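Local coordinates for phosphoribosylaminoimidazole carboxylase, ATPase subunit (Thermus thermophilus, PDB 3AW8), which probably catalyses the ATP-dependent carboxylation of 5-aminoimidazole ribonucleotide with bicarbonate to N5-carboxyaminoimidazole ribonucleotide, a step of purine biosynthesis, at residues F27-S31 / P32-A36; A75-L78 / E79-P83; E308-F312 / A313-K317; L316-E319 / G320-L323. One frame throughout, in Å; residues are numbered along the deposited sequence.

Contact 1: F27-S31 / P32-A36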
# COMPACT_ATOMS: atom_id res chain seq x y z
N PHE A 27 15.73 1.25 11.00
CA PHE A 27 15.60 -0.04 11.67
C PHE A 27 16.90 -0.43 12.33
O PHE A 27 17.97 0.07 11.97
CB PHE A 27 15.20 -1.15 10.68
CG PHE A 27 13.95 -0.85 9.91
CD1 PHE A 27 14.01 -0.17 8.70
CD2 PHE A 27 12.71 -1.18 10.42
CE1 PHE A 27 12.85 0.19 8.02
CE2 PHE A 27 11.53 -0.84 9.75
CZ PHE A 27 11.61 -0.15 8.54
N LEU A 28 16.81 -1.31 13.32
CA LEU A 28 17.98 -1.84 14.01
C LEU A 28 17.77 -3.35 13.94
O LEU A 28 16.69 -3.84 14.24
CB LEU A 28 18.03 -1.40 15.48
CG LEU A 28 19.42 -1.44 16.16
CD1 LEU A 28 19.25 -1.43 17.67
CD2 LEU A 28 20.19 -2.68 15.76
N ASP A 29 18.80 -4.07 13.52
CA ASP A 29 18.72 -5.52 13.43
C ASP A 29 20.14 -6.03 13.31
O ASP A 29 20.97 -5.41 12.66
CB ASP A 29 17.89 -5.96 12.21
CG ASP A 29 17.46 -7.42 12.31
OD1 ASP A 29 18.31 -8.32 12.12
OD2 ASP A 29 16.26 -7.66 12.59
N PRO A 30 20.43 -7.16 13.96
CA PRO A 30 21.77 -7.76 13.92
C PRO A 30 22.15 -8.40 12.59
O PRO A 30 23.32 -8.72 12.36
CB PRO A 30 21.72 -8.77 15.07
CG PRO A 30 20.28 -9.16 15.12
CD PRO A 30 19.57 -7.85 14.94
N SER A 31 21.18 -8.56 11.70
CA SER A 31 21.46 -9.16 10.41
C SER A 31 21.47 -8.15 9.27
O SER A 31 20.48 -7.45 9.05
CB SER A 31 20.44 -10.25 10.11
OG SER A 31 20.67 -10.75 8.81
N PRO A 32 22.58 -8.07 8.53
CA PRO A 32 22.72 -7.14 7.40
C PRO A 32 21.68 -7.39 6.33
O PRO A 32 21.42 -6.53 5.50
CB PRO A 32 24.13 -7.42 6.89
CG PRO A 32 24.83 -8.03 8.06
CD PRO A 32 23.78 -8.92 8.65
N GLU A 33 21.09 -8.58 6.34
CA GLU A 33 20.09 -8.97 5.35
C GLU A 33 18.63 -8.70 5.74
O GLU A 33 17.72 -9.09 5.01
CB GLU A 33 20.23 -10.46 5.02
CG GLU A 33 21.06 -10.79 3.79
CD GLU A 33 22.46 -10.19 3.82
OE1 GLU A 33 22.62 -9.00 3.46
OE2 GLU A 33 23.41 -10.92 4.22
N ALA A 34 18.40 -8.05 6.88
CA ALA A 34 17.03 -7.77 7.32
C ALA A 34 16.24 -7.19 6.14
O ALA A 34 16.66 -6.20 5.53
CB ALA A 34 17.02 -6.79 8.49
N CYS A 35 15.12 -7.82 5.82
CA CYS A 35 14.32 -7.37 4.68
C CYS A 35 13.80 -5.94 4.81
O CYS A 35 13.43 -5.33 3.81
CB CYS A 35 13.17 -8.36 4.40
SG CYS A 35 11.90 -8.49 5.67
N ALA A 36 13.77 -5.40 6.03
CA ALA A 36 13.30 -4.03 6.17
C ALA A 36 14.34 -3.09 5.56
O ALA A 36 14.02 -2.01 5.08
CB ALA A 36 13.07 -3.69 7.64
O HOH W 1 22.46 -11.42 7.16

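Contact 2: A75-L78 / E79-P83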
# COMPACT_ATOMS: atom_id res chain seq x y z
N ALA A 75 14.86 -1.88 25.06
CA ALA A 75 13.70 -1.00 25.01
C ALA A 75 13.71 -0.03 26.18
O ALA A 75 13.41 1.15 26.01
CB ALA A 75 12.42 -1.82 25.02
N ARG A 76 14.03 -0.52 27.38
CA ARG A 76 14.06 0.33 28.57
C ARG A 76 15.23 1.32 28.56
O ARG A 76 15.12 2.41 29.11
CB ARG A 76 14.09 -0.53 29.84
CG ARG A 76 12.75 -1.18 30.18
CD ARG A 76 12.81 -1.99 31.46
NE ARG A 76 11.55 -2.69 31.74
CZ ARG A 76 10.38 -2.09 31.94
NH1 ARG A 76 10.30 -0.76 31.88
NH2 ARG A 76 9.29 -2.80 32.18
N ARG A 77 16.33 0.93 27.92
CA ARG A 77 17.49 1.79 27.83
C ARG A 77 17.17 3.08 27.06
O ARG A 77 17.68 4.15 27.39
CB ARG A 77 18.64 1.06 27.12
CG ARG A 77 19.88 1.91 26.89
CD ARG A 77 20.67 2.11 28.19
NE ARG A 77 21.82 2.98 27.99
CZ ARG A 77 21.75 4.30 27.89
NH1 ARG A 77 22.85 5.02 27.70
NH2 ARG A 77 20.57 4.91 27.98
N LEU A 78 16.33 2.96 26.04
CA LEU A 78 15.96 4.11 25.23
C LEU A 78 14.74 4.84 25.78
O LEU A 78 14.52 6.01 25.45
CB LEU A 78 15.66 3.67 23.80
CG LEU A 78 16.80 3.53 22.78
CD1 LEU A 78 18.02 2.93 23.42
CD2 LEU A 78 16.31 2.67 21.64
N GLU A 79 13.96 4.16 26.61
CA GLU A 79 12.75 4.75 27.17
C GLU A 79 12.98 6.12 27.78
O GLU A 79 12.16 7.02 27.64
CB GLU A 79 12.14 3.82 28.22
CG GLU A 79 10.64 4.02 28.41
CD GLU A 79 9.98 2.87 29.17
OE1 GLU A 79 8.75 2.68 29.01
OE2 GLU A 79 10.69 2.17 29.93
N GLY A 80 14.11 6.28 28.46
CA GLY A 80 14.40 7.57 29.07
C GLY A 80 14.64 8.62 28.00
O GLY A 80 14.02 9.68 28.02
N ARG A 81 15.53 8.30 27.06
CA ARG A 81 15.92 9.19 25.96
C ARG A 81 14.78 9.69 25.05
O ARG A 81 14.70 10.89 24.77
CB ARG A 81 16.97 8.48 25.11
CG ARG A 81 17.93 7.63 25.94
CD ARG A 81 19.19 8.38 26.35
NE ARG A 81 20.32 8.06 25.48
CZ ARG A 81 20.35 8.31 24.17
NH1 ARG A 81 21.42 7.98 23.46
NH2 ARG A 81 19.32 8.89 23.58
N LEU A 82 13.93 8.79 24.57
CA LEU A 82 12.82 9.19 23.71
C LEU A 82 11.52 8.43 23.98
O LEU A 82 11.52 7.45 24.73
CB LEU A 82 13.21 9.05 22.22
CG LEU A 82 13.78 7.78 21.56
CD1 LEU A 82 15.28 7.92 21.41
CD2 LEU A 82 13.43 6.55 22.36
N PRO A 83 10.40 8.88 23.40
CA PRO A 83 9.12 8.19 23.62
C PRO A 83 9.21 6.77 23.09
O PRO A 83 9.87 6.52 22.08
CB PRO A 83 8.13 9.04 22.83
CG PRO A 83 8.76 10.38 22.79
CD PRO A 83 10.21 10.07 22.55
O HOH W 2 16.33 4.91 29.59

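Contact 3: E308-F312 / A313-K317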
# COMPACT_ATOMS: atom_id res chain seq x y z
N GLU A 308 8.97 -21.56 0.94
CA GLU A 308 8.89 -21.86 -0.48
C GLU A 308 8.43 -20.61 -1.22
O GLU A 308 7.76 -19.75 -0.65
CB GLU A 308 7.87 -22.99 -0.71
CG GLU A 308 6.43 -22.50 -0.69
CD GLU A 308 5.40 -23.60 -0.45
OE1 GLU A 308 5.42 -24.63 -1.17
OE2 GLU A 308 4.56 -23.42 0.45
N LYS A 309 8.78 -20.51 -2.50
CA LYS A 309 8.38 -19.36 -3.30
C LYS A 309 7.43 -19.82 -4.41
O LYS A 309 7.84 -20.37 -5.42
CB LYS A 309 9.62 -18.70 -3.90
CG LYS A 309 9.34 -17.43 -4.68
CD LYS A 309 10.64 -16.76 -5.07
CE LYS A 309 10.41 -15.46 -5.81
NZ LYS A 309 11.70 -14.75 -6.04
N PRO A 310 6.12 -19.58 -4.24
CA PRO A 310 5.16 -20.00 -5.26
C PRO A 310 5.44 -19.27 -6.56
O PRO A 310 6.15 -18.28 -6.57
CB PRO A 310 3.83 -19.57 -4.66
CG PRO A 310 4.20 -18.28 -3.98
CD PRO A 310 5.49 -18.66 -3.27
N PRO A 311 4.91 -19.79 -7.68
CA PRO A 311 5.11 -19.15 -9.00
C PRO A 311 4.23 -17.89 -9.10
O PRO A 311 3.01 -17.98 -9.22
CB PRO A 311 4.69 -20.25 -9.98
CG PRO A 311 3.66 -21.02 -9.19
CD PRO A 311 4.29 -21.12 -7.83
N PHE A 312 4.86 -16.71 -9.05
CA PHE A 312 4.13 -15.44 -9.09
C PHE A 312 3.06 -15.30 -10.15
O PHE A 312 1.96 -14.83 -9.87
CB PHE A 312 5.10 -14.25 -9.20
CG PHE A 312 5.87 -13.97 -7.95
CD1 PHE A 312 6.66 -12.83 -7.85
CD2 PHE A 312 5.83 -14.85 -6.87
CE1 PHE A 312 7.40 -12.57 -6.70
CE2 PHE A 312 6.56 -14.60 -5.71
CZ PHE A 312 7.35 -13.46 -5.63
N ALA A 313 3.38 -15.70 -11.37
CA ALA A 313 2.41 -15.60 -12.45
C ALA A 313 1.17 -16.41 -12.09
O ALA A 313 0.05 -16.00 -12.35
CB ALA A 313 3.01 -16.11 -13.75
N GLU A 314 1.38 -17.55 -11.45
CA GLU A 314 0.26 -18.41 -11.08
C GLU A 314 -0.63 -17.86 -9.96
O GLU A 314 -1.84 -18.10 -9.98
CB GLU A 314 0.77 -19.80 -10.70
CG GLU A 314 -0.14 -20.90 -11.20
CD GLU A 314 -0.24 -20.92 -12.72
OE1 GLU A 314 -1.21 -21.50 -13.25
OE2 GLU A 314 0.65 -20.35 -13.38
N VAL A 315 -0.06 -17.15 -9.00
CA VAL A 315 -0.88 -16.60 -7.93
C VAL A 315 -1.54 -15.31 -8.43
O VAL A 315 -2.66 -14.99 -8.04
CB VAL A 315 -0.05 -16.34 -6.61
CG1 VAL A 315 1.41 -16.74 -6.82
CG2 VAL A 315 -0.16 -14.88 -6.16
N LEU A 316 -0.87 -14.59 -9.31
CA LEU A 316 -1.42 -13.36 -9.85
C LEU A 316 -2.57 -13.62 -10.84
O LEU A 316 -3.32 -12.70 -11.16
CB LEU A 316 -0.32 -12.54 -10.52
CG LEU A 316 0.57 -11.62 -9.67
CD1 LEU A 316 0.37 -11.87 -8.19
CD2 LEU A 316 2.03 -11.84 -10.07
N LYS A 317 -2.72 -14.85 -11.31
CA LYS A 317 -3.80 -15.18 -12.24
C LYS A 317 -5.12 -15.23 -11.49
O LYS A 317 -6.18 -15.14 -12.09
CB LYS A 317 -3.57 -16.54 -12.92
CG LYS A 317 -2.47 -16.54 -13.97
CD LYS A 317 -2.32 -17.91 -14.62
CE LYS A 317 -1.00 -18.01 -15.41
NZ LYS A 317 -0.86 -16.98 -16.48

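Contact 4: L316-E319 / G320-L323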
# COMPACT_ATOMS: atom_id res chain seq x y z
N LEU A 316 -0.87 -14.59 -9.31
CA LEU A 316 -1.42 -13.36 -9.85
C LEU A 316 -2.57 -13.62 -10.84
O LEU A 316 -3.32 -12.70 -11.16
CB LEU A 316 -0.32 -12.54 -10.52
CG LEU A 316 0.57 -11.62 -9.67
CD1 LEU A 316 0.37 -11.87 -8.19
CD2 LEU A 316 2.03 -11.84 -10.07
N LYS A 317 -2.72 -14.85 -11.31
CA LYS A 317 -3.80 -15.18 -12.24
C LYS A 317 -5.12 -15.23 -11.49
O LYS A 317 -6.18 -15.14 -12.09
CB LYS A 317 -3.57 -16.54 -12.92
CG LYS A 317 -2.47 -16.54 -13.97
CD LYS A 317 -2.32 -17.91 -14.62
CE LYS A 317 -1.00 -18.01 -15.41
NZ LYS A 317 -0.86 -16.98 -16.48
N VAL A 318 -5.04 -15.39 -10.17
CA VAL A 318 -6.23 -15.43 -9.32
C VAL A 318 -6.61 -14.00 -8.98
O VAL A 318 -5.78 -13.24 -8.48
CB VAL A 318 -5.96 -16.18 -8.00
CG1 VAL A 318 -7.24 -16.32 -7.21
CG2 VAL A 318 -5.34 -17.53 -8.28
N GLU A 319 -7.85 -13.60 -9.26
CA GLU A 319 -8.23 -12.24 -8.96
C GLU A 319 -8.62 -12.12 -7.51
O GLU A 319 -9.10 -13.09 -6.90
CB GLU A 319 -9.38 -11.77 -9.86
CG GLU A 319 -10.58 -12.70 -9.93
CD GLU A 319 -11.70 -12.10 -10.77
OE1 GLU A 319 -11.42 -11.66 -11.91
OE2 GLU A 319 -12.86 -12.08 -10.30
N GLY A 320 -8.41 -10.93 -6.95
CA GLY A 320 -8.71 -10.70 -5.56
C GLY A 320 -7.53 -11.19 -4.74
O GLY A 320 -7.51 -11.08 -3.51
N ALA A 321 -6.54 -11.75 -5.43
CA ALA A 321 -5.35 -12.26 -4.79
C ALA A 321 -4.29 -11.17 -4.74
O ALA A 321 -3.93 -10.59 -5.77
CB ALA A 321 -4.82 -13.48 -5.56
N HIS A 322 -3.79 -10.86 -3.54
CA HIS A 322 -2.76 -9.84 -3.38
C HIS A 322 -1.49 -10.47 -2.83
O HIS A 322 -1.44 -10.89 -1.67
CB HIS A 322 -3.23 -8.72 -2.46
CG HIS A 322 -4.43 -7.99 -2.98
ND1 HIS A 322 -5.72 -8.38 -2.70
CD2 HIS A 322 -4.53 -6.90 -3.78
CE1 HIS A 322 -6.57 -7.56 -3.30
NE2 HIS A 322 -5.87 -6.65 -3.95
N LEU A 323 -0.47 -10.56 -3.68
CA LEU A 323 0.79 -11.16 -3.29
C LEU A 323 1.67 -10.20 -2.48
O LEU A 323 1.69 -8.98 -2.71
CB LEU A 323 1.54 -11.61 -4.55
CG LEU A 323 2.88 -12.28 -4.27
CD1 LEU A 323 2.64 -13.53 -3.45
CD2 LEU A 323 3.61 -12.61 -5.58

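Contact 1: F27-S31 / P32-A36
The methyl group of A36 sits over the middle of the F27 ring, and this CH-pi contact joins strand 25-29 to the loop that folds back alongside it. Followed outward, the F27 side chain leaves CB with CG anti to the carbonyl carbon; this chi1 of -55° carries the ring toward the loop, and chi2 of 89° turns its face to A36. CG lies 3.7 Å from A36 CB, and every later ring atom through CD1, CD2, CE1 and CE2 to CZ keeps almost the same separation. Such even spacing is what a carbon over the ring centre must give: A36 CB stands 3.6 Å from the centroid of the F27 ring and only 4° off its normal. CE1 also passes near the carbonyl oxygen of A36.

Two residues on, D29 also faces the loop. Its CB and CG meet the methyl of A34, with D29 CG 3.9 Å from A34 CB, while OD1 accepts the backbone N-H of S31 through its anti lone pair, at 2.9 Å from S31 N. That bond defines an Asx turn. A type I beta turn from S31 to A34 follows directly, closed by A34 N to S31 O at 3.1 Å; the donor stands well above the carbonyl plane. At the exposed corner a water lies near S31 OG and accepts from E33 N.

The arrangement ends strand 25-29 of the parallel sheet in the Rossmann-like preATP-grasp domain. D29 OD2 takes the N-H of G7, F27 also touches A15 of helix 9-18, and L42 of strand 41-44 packs on both F27 and D29.

Contact 2: A75-L78 / E79-P83
The guanidinium of R76 and the carboxylate of E79 lie side by side and point the same way, their planes 42° apart. E79 OE2 approaches the guanidinium obliquely, and the salt bridge from R76 NH1 to E79 OE2 is long at 3.5 Å. R76 also has a partner beyond this turn, since its NH2 forms a salt bridge with E92 of helix 88-94.

The second pair of flat groups consists of like charges. The guanidinium planes of R77 and R81 are 73° apart, with R77 NH2 4.0 Å from R81 NE. R77 NE pairs with E50 of helix 50-57, which would offset some of the repulsion.

On the buried side, L78 CB meets L82 CD2 at 3.9 Å, and the same CD2 also touches L78 O. That oxygen receives L82 N at 3.0 Å with an N-H...O angle of 171°. Bonding before it is weaker: E79 N reaches A75 O and R76 O only weakly, and a water links R76 O to G80 N. This is the weakly bonded C-terminal turn of helix 72-81, which packs against helices 50-57 and 88-94 in the Rossmann-like preATP-grasp domain.

Contact 3: E308-F312 / A313-K317
F312 and L316 meet one helical turn apart: L316 CD2 lies 4.0 Å from F312 CB and packs against the F312 carbonyl group. L316 CG, anti to the carbonyl carbon of its own residue (chi1 -84°), brings that branch back to the F312 oxygen. The same oxygen accepts the backbone N-H of L316 in an i to i+4 helical bond, with L316 N 2.9 Å from F312 O and an N-H...O angle of 157°.

One residue earlier, P311 O is used by two donors. V315 N reaches it at 3.2 Å in the carbonyl plane and closes the first turn of the helix, whereas the bond from E314 N is weak because its angle is only 123°. Side chains fill in around this oxygen. The P311 ring crosses E314 obliquely, with P311 CG 3.5 Å from E314 CB, and V315 CG1 lies near P311 O. V315 CG1 also lies 4.3 Å from P310 CG, a looser apolar contact.

Further out, the F312 ring meets W325 edge-to-face, while L323 of strand 321-325 touches F312, V315 and L316. The second subunit covers another part of this surface, where its L21 packs on F312 and its P290 on A313.

P311 has, as a proline, no backbone N-H to leave without a helical acceptor. The arrangement is the N-terminal turn of a helix with proline at the N-cap position, here opening the short helix 312-316 of the C-terminal domain at the dimer interface.

Contact 4: L316-E319 / G320-L323
E319 with psi 150° and G320 with phi 83° together make the corners of a type II beta turn that brings A321 back to V318. A positive phi by itself favours glycine, the residue found here. The closing bond of the turn is weak, with A321 N 3.5 Å from V318 O and an N-H...O angle of 141°. The V318 and A321 side chains also meet, their two CB atoms 3.8 Å apart. V318 CG1, anti to its backbone N, reaches the methyl of A321 more loosely, and A321 CB also touches V318 O.

The second meeting spans a longer part of the connection. CD1 of L316 comes to the CB base of L323 at 3.8 Å, and the two leucine side chains cross at about a right angle. CG of L323 is anti to the backbone N and carries the rest of that side chain onward from the touching CB.

E319, at the exposed corner of the turn, has a long and weak ion pair with R343. H322 NE2 is hydrogen-bonded to the carbonyl oxygen of E275 of the second subunit, where R284 also packs on L316.

Within its own chain, the turn leads from helix 312-316 into strand 321-325, an outer strand of the large antiparallel sheet. G320 and H322 have backbone bonds to R342 and T340 of strand 335-343, while V318 rests on R355 and L356 of helix 346-357.

From the N terminus, contact 1, contact 2 and the pair of contacts 3 and 4 follow one another, each contact closing a short local turn, and none encloses another. Contact 1 ends strand 25-29, and contact 2 ends helix 72-81, both within the preATP-grasp domain; their centres are 20 Å apart, and their nearest atoms, about 6 Å apart, do not touch. Contacts 3 and 4 belong to the C-terminal domain, with centres about 42 Å from that of contact 2. They overlap at L316 and K317, and F312 CD2 meets L323 CD2 at 3.4 Å. Together they join helix 312-316 to strand 321-325, and both touch the second subunit.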